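Long-range contact in phosphodiesterase (PDB 7CJ3), which carries a retinal-binding, rhodopsin-like transmembrane domain built of helices, the part of the protein modelled here: residues V90-V101 against I136-L147. Residues are numbered along the deposited sequence; the frame is centred on the assembly and turned at random.
With OLC ((2R)-2,3-dihydroxypropyl (9Z)-octadec-9-enoate), chain Q; RET (retinal), chain K; OLC ((2R)-2,3-dihydroxypropyl (9Z)-octadec-9-enoate), chain R.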
loop_
_atom_site.group_PDB
_atom_site.type_symbol
_atom_site.label_atom_id
_atom_site.label_comp_id
_atom_site.label_asym_id
_atom_site.label_seq_id
_atom_site.Cartn_x
_atom_site.Cartn_y
_atom_site.Cartn_z
ATOM N N VAL B 90 15.599 8.542 -14.114
ATOM C CA VAL B 90 15.311 9.942 -13.701
ATOM C C VAL B 90 13.873 10.011 -13.194
ATOM O O VAL B 90 13.631 10.598 -12.143
ATOM C CB VAL B 90 15.536 10.931 -14.857
ATOM C CG1 VAL B 90 14.403 11.933 -14.993
ATOM C CG2 VAL B 90 16.865 11.650 -14.703
ATOM N N LEU B 91 12.938 9.390 -13.918
ATOM C CA LEU B 91 11.495 9.472 -13.620
ATOM C C LEU B 91 11.196 8.610 -12.402
ATOM O O LEU B 91 10.398 9.088 -11.602
ATOM C CB LEU B 91 10.678 9.059 -14.845
ATOM C CG LEU B 91 10.722 10.039 -16.024
ATOM C CD1 LEU B 91 10.147 9.381 -17.283
ATOM C CD2 LEU B 91 9.998 11.363 -15.698
ATOM N N SER B 92 11.795 7.422 -12.252
ATOM C CA SER B 92 11.523 6.506 -11.108
ATOM C C SER B 92 12.188 7.045 -9.834
ATOM O O SER B 92 11.679 6.746 -8.736
ATOM C CB SER B 92 11.933 5.095 -11.390
ATOM O OG SER B 92 13.309 5.015 -11.747
ATOM N N GLY B 93 13.279 7.812 -9.991
ATOM C CA GLY B 93 14.027 8.459 -8.895
ATOM C C GLY B 93 13.191 9.523 -8.207
ATOM O O GLY B 93 13.123 9.486 -6.945
ATOM N N ILE B 94 12.540 10.396 -8.988
ATOM C CA ILE B 94 11.684 11.525 -8.486
ATOM C C ILE B 94 10.492 10.955 -7.697
ATOM O O ILE B 94 10.089 11.548 -6.660
ATOM C CB ILE B 94 11.235 12.467 -9.627
ATOM C CG1 ILE B 94 12.418 12.956 -10.474
ATOM C CG2 ILE B 94 10.434 13.631 -9.085
ATOM C CD1 ILE B 94 12.132 14.087 -11.422
ATOM N N LEU B 95 9.959 9.817 -8.131
ATOM C CA LEU B 95 8.804 9.194 -7.450
ATOM C C LEU B 95 9.253 8.602 -6.104
ATOM O O LEU B 95 8.453 8.626 -5.138
ATOM C CB LEU B 95 8.192 8.167 -8.404
ATOM C CG LEU B 95 7.595 8.802 -9.659
ATOM C CD1 LEU B 95 6.839 7.780 -10.499
ATOM C CD2 LEU B 95 6.700 9.983 -9.306
ATOM N N ALA B 96 10.496 8.125 -6.028
ATOM C CA ALA B 96 11.080 7.573 -4.789
ATOM C C ALA B 96 11.115 8.648 -3.688
ATOM O O ALA B 96 10.693 8.314 -2.578
ATOM C CB ALA B 96 12.437 7.003 -5.085
ATOM N N TYR B 97 11.555 9.888 -3.993
ATOM C CA TYR B 97 11.657 11.017 -3.024
ATOM C C TYR B 97 10.258 11.474 -2.597
ATOM O O TYR B 97 9.985 11.626 -1.377
ATOM C CB TYR B 97 12.452 12.202 -3.588
ATOM C CG TYR B 97 13.945 11.952 -3.638
ATOM C CD1 TYR B 97 14.623 11.710 -4.829
ATOM C CD2 TYR B 97 14.693 11.972 -2.466
ATOM C CE1 TYR B 97 15.996 11.478 -4.844
ATOM C CE2 TYR B 97 16.058 11.726 -2.460
ATOM C CZ TYR B 97 16.714 11.474 -3.653
ATOM O OH TYR B 97 18.066 11.244 -3.619
ATOM N N VAL B 98 9.380 11.694 -3.574
ATOM C CA VAL B 98 7.992 12.143 -3.292
ATOM C C VAL B 98 7.333 11.148 -2.343
ATOM O O VAL B 98 6.768 11.584 -1.329
ATOM C CB VAL B 98 7.109 12.411 -4.512
ATOM C CG1 VAL B 98 7.609 13.625 -5.282
ATOM C CG2 VAL B 98 6.968 11.208 -5.408
ATOM N N ASP B 99 7.476 9.851 -2.615
ATOM C CA ASP B 99 6.819 8.769 -1.827
ATOM C C ASP B 99 7.466 8.671 -0.448
ATOM O O ASP B 99 6.746 8.456 0.530
ATOM C CB ASP B 99 6.865 7.447 -2.593
ATOM C CG ASP B 99 5.785 7.368 -3.659
ATOM O OD1 ASP B 99 4.991 8.347 -3.787
ATOM O OD2 ASP B 99 5.719 6.346 -4.330
ATOM N N GLY B 100 8.785 8.805 -0.383
ATOM C CA GLY B 100 9.516 8.878 0.886
ATOM C C GLY B 100 9.077 10.070 1.720
ATOM O O GLY B 100 8.883 9.894 2.942
ATOM N N VAL B 101 8.958 11.252 1.104
ATOM C CA VAL B 101 8.570 12.487 1.837
ATOM C C VAL B 101 7.204 12.222 2.455
ATOM O O VAL B 101 7.018 12.521 3.648
ATOM C CB VAL B 101 8.552 13.737 0.938
ATOM C CG1 VAL B 101 7.902 14.933 1.636
ATOM C CG2 VAL B 101 9.949 14.099 0.476
ATOM N N ILE B 136 5.944 20.478 -0.909
ATOM C CA ILE B 136 7.237 19.898 -1.365
ATOM C C ILE B 136 7.010 18.940 -2.536
ATOM O O ILE B 136 7.847 18.953 -3.452
ATOM C CB ILE B 136 7.966 19.194 -0.222
ATOM C CG1 ILE B 136 8.307 20.178 0.897
ATOM C CG2 ILE B 136 9.203 18.472 -0.719
ATOM C CD1 ILE B 136 8.720 19.496 2.189
ATOM N N THR B 137 5.942 18.141 -2.529
ATOM C CA THR B 137 5.749 17.020 -3.487
ATOM C C THR B 137 4.919 17.408 -4.731
ATOM O O THR B 137 5.294 16.988 -5.832
ATOM C CB THR B 137 5.132 15.826 -2.763
ATOM O OG1 THR B 137 3.906 16.278 -2.182
ATOM C CG2 THR B 137 6.052 15.266 -1.700
ATOM N N CYS B 138 3.810 18.129 -4.601
ATOM C CA CYS B 138 2.911 18.411 -5.753
ATOM C C CYS B 138 3.646 19.197 -6.837
ATOM O O CYS B 138 3.544 18.880 -8.026
ATOM C CB CYS B 138 1.656 19.165 -5.353
ATOM S SG CYS B 138 0.575 18.143 -4.325
ATOM N N PRO B 139 4.344 20.298 -6.487
ATOM C CA PRO B 139 5.148 20.997 -7.489
ATOM C C PRO B 139 6.239 20.094 -8.094
ATOM O O PRO B 139 6.548 20.276 -9.249
ATOM C CB PRO B 139 5.643 22.241 -6.741
ATOM C CG PRO B 139 4.600 22.426 -5.634
ATOM C CD PRO B 139 4.297 21.012 -5.199
ATOM N N THR B 140 6.745 19.105 -7.357
ATOM C CA THR B 140 7.778 18.154 -7.857
ATOM C C THR B 140 7.120 17.148 -8.819
ATOM O O THR B 140 7.778 16.770 -9.825
ATOM C CB THR B 140 8.518 17.424 -6.724
ATOM O OG1 THR B 140 9.110 18.331 -5.782
ATOM C CG2 THR B 140 9.607 16.533 -7.276
ATOM N N LEU B 141 5.893 16.707 -8.515
ATOM C CA LEU B 141 5.111 15.781 -9.386
ATOM C C LEU B 141 4.804 16.481 -10.721
ATOM O O LEU B 141 4.861 15.808 -11.777
ATOM C CB LEU B 141 3.820 15.351 -8.678
ATOM C CG LEU B 141 3.989 14.265 -7.619
ATOM C CD1 LEU B 141 2.648 13.872 -7.018
ATOM C CD2 LEU B 141 4.701 13.046 -8.188
ATOM N N LEU B 142 4.497 17.782 -10.678
ATOM C CA LEU B 142 4.244 18.596 -11.886
ATOM C C LEU B 142 5.524 18.673 -12.722
ATOM O O LEU B 142 5.426 18.564 -13.954
ATOM C CB LEU B 142 3.754 19.989 -11.470
ATOM C CG LEU B 142 2.307 20.040 -10.999
ATOM C CD1 LEU B 142 1.975 21.413 -10.445
ATOM C CD2 LEU B 142 1.360 19.647 -12.130
ATOM N N TYR B 143 6.684 18.856 -12.085
ATOM C CA TYR B 143 7.989 18.934 -12.788
ATOM C C TYR B 143 8.242 17.585 -13.465
ATOM O O TYR B 143 8.773 17.535 -14.576
ATOM C CB TYR B 143 9.116 19.345 -11.835
ATOM C CG TYR B 143 10.502 19.055 -12.363
ATOM C CD1 TYR B 143 11.141 19.937 -13.219
ATOM C CD2 TYR B 143 11.155 17.876 -12.034
ATOM C CE1 TYR B 143 12.400 19.660 -13.726
ATOM C CE2 TYR B 143 12.414 17.585 -12.529
ATOM C CZ TYR B 143 13.029 18.473 -13.392
ATOM O OH TYR B 143 14.266 18.181 -13.888
ATOM N N TRP B 144 7.875 16.500 -12.789
ATOM C CA TRP B 144 7.967 15.118 -13.315
ATOM C C TRP B 144 7.088 14.978 -14.571
ATOM O O TRP B 144 7.471 14.241 -15.513
ATOM C CB TRP B 144 7.559 14.157 -12.198
ATOM C CG TRP B 144 7.591 12.702 -12.534
ATOM C CD1 TRP B 144 8.552 11.813 -12.190
ATOM C CD2 TRP B 144 6.579 11.958 -13.236
ATOM N NE1 TRP B 144 8.228 10.563 -12.645
ATOM C CE2 TRP B 144 7.015 10.616 -13.282
ATOM C CE3 TRP B 144 5.348 12.284 -13.835
ATOM C CZ2 TRP B 144 6.266 9.609 -13.901
ATOM C CZ3 TRP B 144 4.609 11.288 -14.428
ATOM C CH2 TRP B 144 5.060 9.967 -14.465
ATOM N N CYS B 145 5.934 15.646 -14.593
ATOM C CA CYS B 145 4.968 15.579 -15.718
ATOM C C CYS B 145 5.647 16.172 -16.948
ATOM O O CYS B 145 5.436 15.603 -18.060
ATOM C CB CYS B 145 3.659 16.300 -15.399
ATOM S SG CYS B 145 2.583 15.410 -14.231
ATOM N N GLY B 146 6.419 17.258 -16.731
ATOM C CA GLY B 146 7.266 17.967 -17.720
ATOM C C GLY B 146 8.297 17.062 -18.390
ATOM O O GLY B 146 8.413 17.114 -19.624
ATOM N N LEU B 147 9.018 16.242 -17.625
ATOM C CA LEU B 147 10.034 15.321 -18.193
ATOM C C LEU B 147 9.346 14.266 -19.053
ATOM O O LEU B 147 9.863 13.987 -20.158
ATOM C CB LEU B 147 10.842 14.669 -17.068
ATOM C CG LEU B 147 11.643 15.631 -16.193
ATOM C CD1 LEU B 147 12.532 14.836 -15.244
ATOM C CD2 LEU B 147 12.446 16.603 -17.046
HETATM C C18 OLC Q . 12.084 1.823 1.880
HETATM C C10 OLC Q . 13.584 9.357 0.549
HETATM C C9 OLC Q . 14.203 8.909 -0.552
HETATM C C17 OLC Q . 11.770 2.780 3.018
HETATM C C11 OLC Q . 13.123 8.306 1.528
HETATM C C8 OLC Q . 14.403 7.423 -0.818
HETATM C C24 OLC Q . 23.887 11.202 -7.459
HETATM C C16 OLC Q . 11.841 4.273 2.621
HETATM C C12 OLC Q . 12.681 8.769 2.912
HETATM C C7 OLC Q . 15.537 7.106 -1.788
HETATM C C15 OLC Q . 11.465 5.171 3.832
HETATM C C13 OLC Q . 12.532 7.517 3.809
HETATM C C6 OLC Q . 15.467 7.849 -3.116
HETATM C C14 OLC Q . 11.271 6.666 3.565
HETATM C C5 OLC Q . 16.167 7.028 -4.226
HETATM C C4 OLC Q . 17.516 7.577 -4.695
HETATM C C3 OLC Q . 17.571 7.825 -6.203
HETATM C C2 OLC Q . 18.543 8.956 -6.568
HETATM C C21 OLC Q . 21.639 10.107 -7.678
HETATM C C1 OLC Q . 19.977 8.458 -6.744
HETATM C C22 OLC Q . 23.159 9.854 -7.695
HETATM O O19 OLC Q . 20.475 7.642 -5.978
HETATM O O25 OLC Q . 24.909 11.208 -6.437
HETATM O O23 OLC Q . 23.518 8.840 -6.736
HETATM O O20 OLC Q . 20.829 8.944 -7.840
HETATM C C1 RET K . -6.911 22.422 -1.408
HETATM C C2 RET K . -7.538 23.731 -0.924
HETATM C C3 RET K . -8.838 24.035 -1.523
HETATM C C4 RET K . -8.747 24.065 -3.033
HETATM C C5 RET K . -7.798 23.070 -3.642
HETATM C C6 RET K . -7.038 22.215 -2.915
HETATM C C7 RET K . -6.316 21.140 -3.611
HETATM C C8 RET K . -5.379 20.244 -3.105
HETATM C C9 RET K . -4.522 19.364 -3.829
HETATM C C10 RET K . -3.569 18.529 -3.193
HETATM C C11 RET K . -2.803 17.498 -3.750
HETATM C C12 RET K . -1.949 16.591 -3.131
HETATM C C13 RET K . -1.157 15.603 -3.738
HETATM C C14 RET K . -0.281 14.843 -2.986
HETATM C C15 RET K . 0.927 14.189 -3.482
HETATM C C16 RET K . -5.433 22.523 -0.990
HETATM C C17 RET K . -7.570 21.264 -0.637
HETATM C C18 RET K . -7.800 23.151 -5.154
HETATM C C19 RET K . -4.602 19.263 -5.322
HETATM C C20 RET K . -1.314 15.387 -5.213
HETATM C C18 OLC R . 12.523 26.741 -4.893
HETATM C C10 OLC R . 17.959 23.264 -6.925
HETATM C C9 OLC R . 16.822 22.575 -6.774
HETATM C C17 OLC R . 13.710 27.448 -4.253
HETATM C C11 OLC R . 18.027 24.775 -6.907
HETATM C C8 OLC R . 15.441 23.198 -6.551
HETATM C C16 OLC R . 14.978 27.402 -5.112
HETATM C C12 OLC R . 18.018 25.267 -5.462
HETATM C C7 OLC R . 14.373 22.542 -7.454
HETATM C C15 OLC R . 16.143 28.232 -4.550
HETATM C C13 OLC R . 18.142 26.799 -5.347
HETATM C C6 OLC R . 13.447 21.522 -6.782
HETATM C C14 OLC R . 17.356 27.381 -4.155
HETATM C C5 OLC R . 12.643 20.733 -7.834
HETATM C C4 OLC R . 11.953 19.478 -7.263
HETATM C C3 OLC R . 12.471 18.161 -7.847
#
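Trp144 reaches across from helix 128-149 to slot its indole between Leu91 and Leu95 of helix 86-111; segments 90-101 and 136-147 run nearly antiparallel, their axes at 165°. Its CG stands anti to the backbone N (chi1 -180°), which carries the indole toward segment 90-101. Leu91 CD2 and Leu95 CD2 lie over opposite faces of the five-membered ring, 3.8 and 3.9 Å from its centroid, as paired CH-pi contacts. At the ring's edge NE1 donates to Leu91 O at 2.8 Å; the oxygen lies in the indole plane, but the bond is bent (141° at the hydrogen). One bond and two leucines thus fix the ring's rotation, and tryptophan suits the place by combining broad greasy faces with a single N-H.

Beta-branched Ile94 is a knob among Thr140, Tyr143, Trp144 and Leu147: CG2 meets Thr140 CG2 at 3.5 Å, while CD1 touches Tyr143 at the ring edge. Thr140 turns OG1 to Ile136 O (2.7 Å) in its own helix and its methyl to Ile94. Nearer the retinal, Leu141 forks, CD2 packing on Val98 CG2 (4.0 Å) and CD1 facing the ligand. The chemistry implies a largely apolar interface with one hydrogen bond between the segments, whose residues Thr137, Cys138 and Leu141 belong to the retinal pocket.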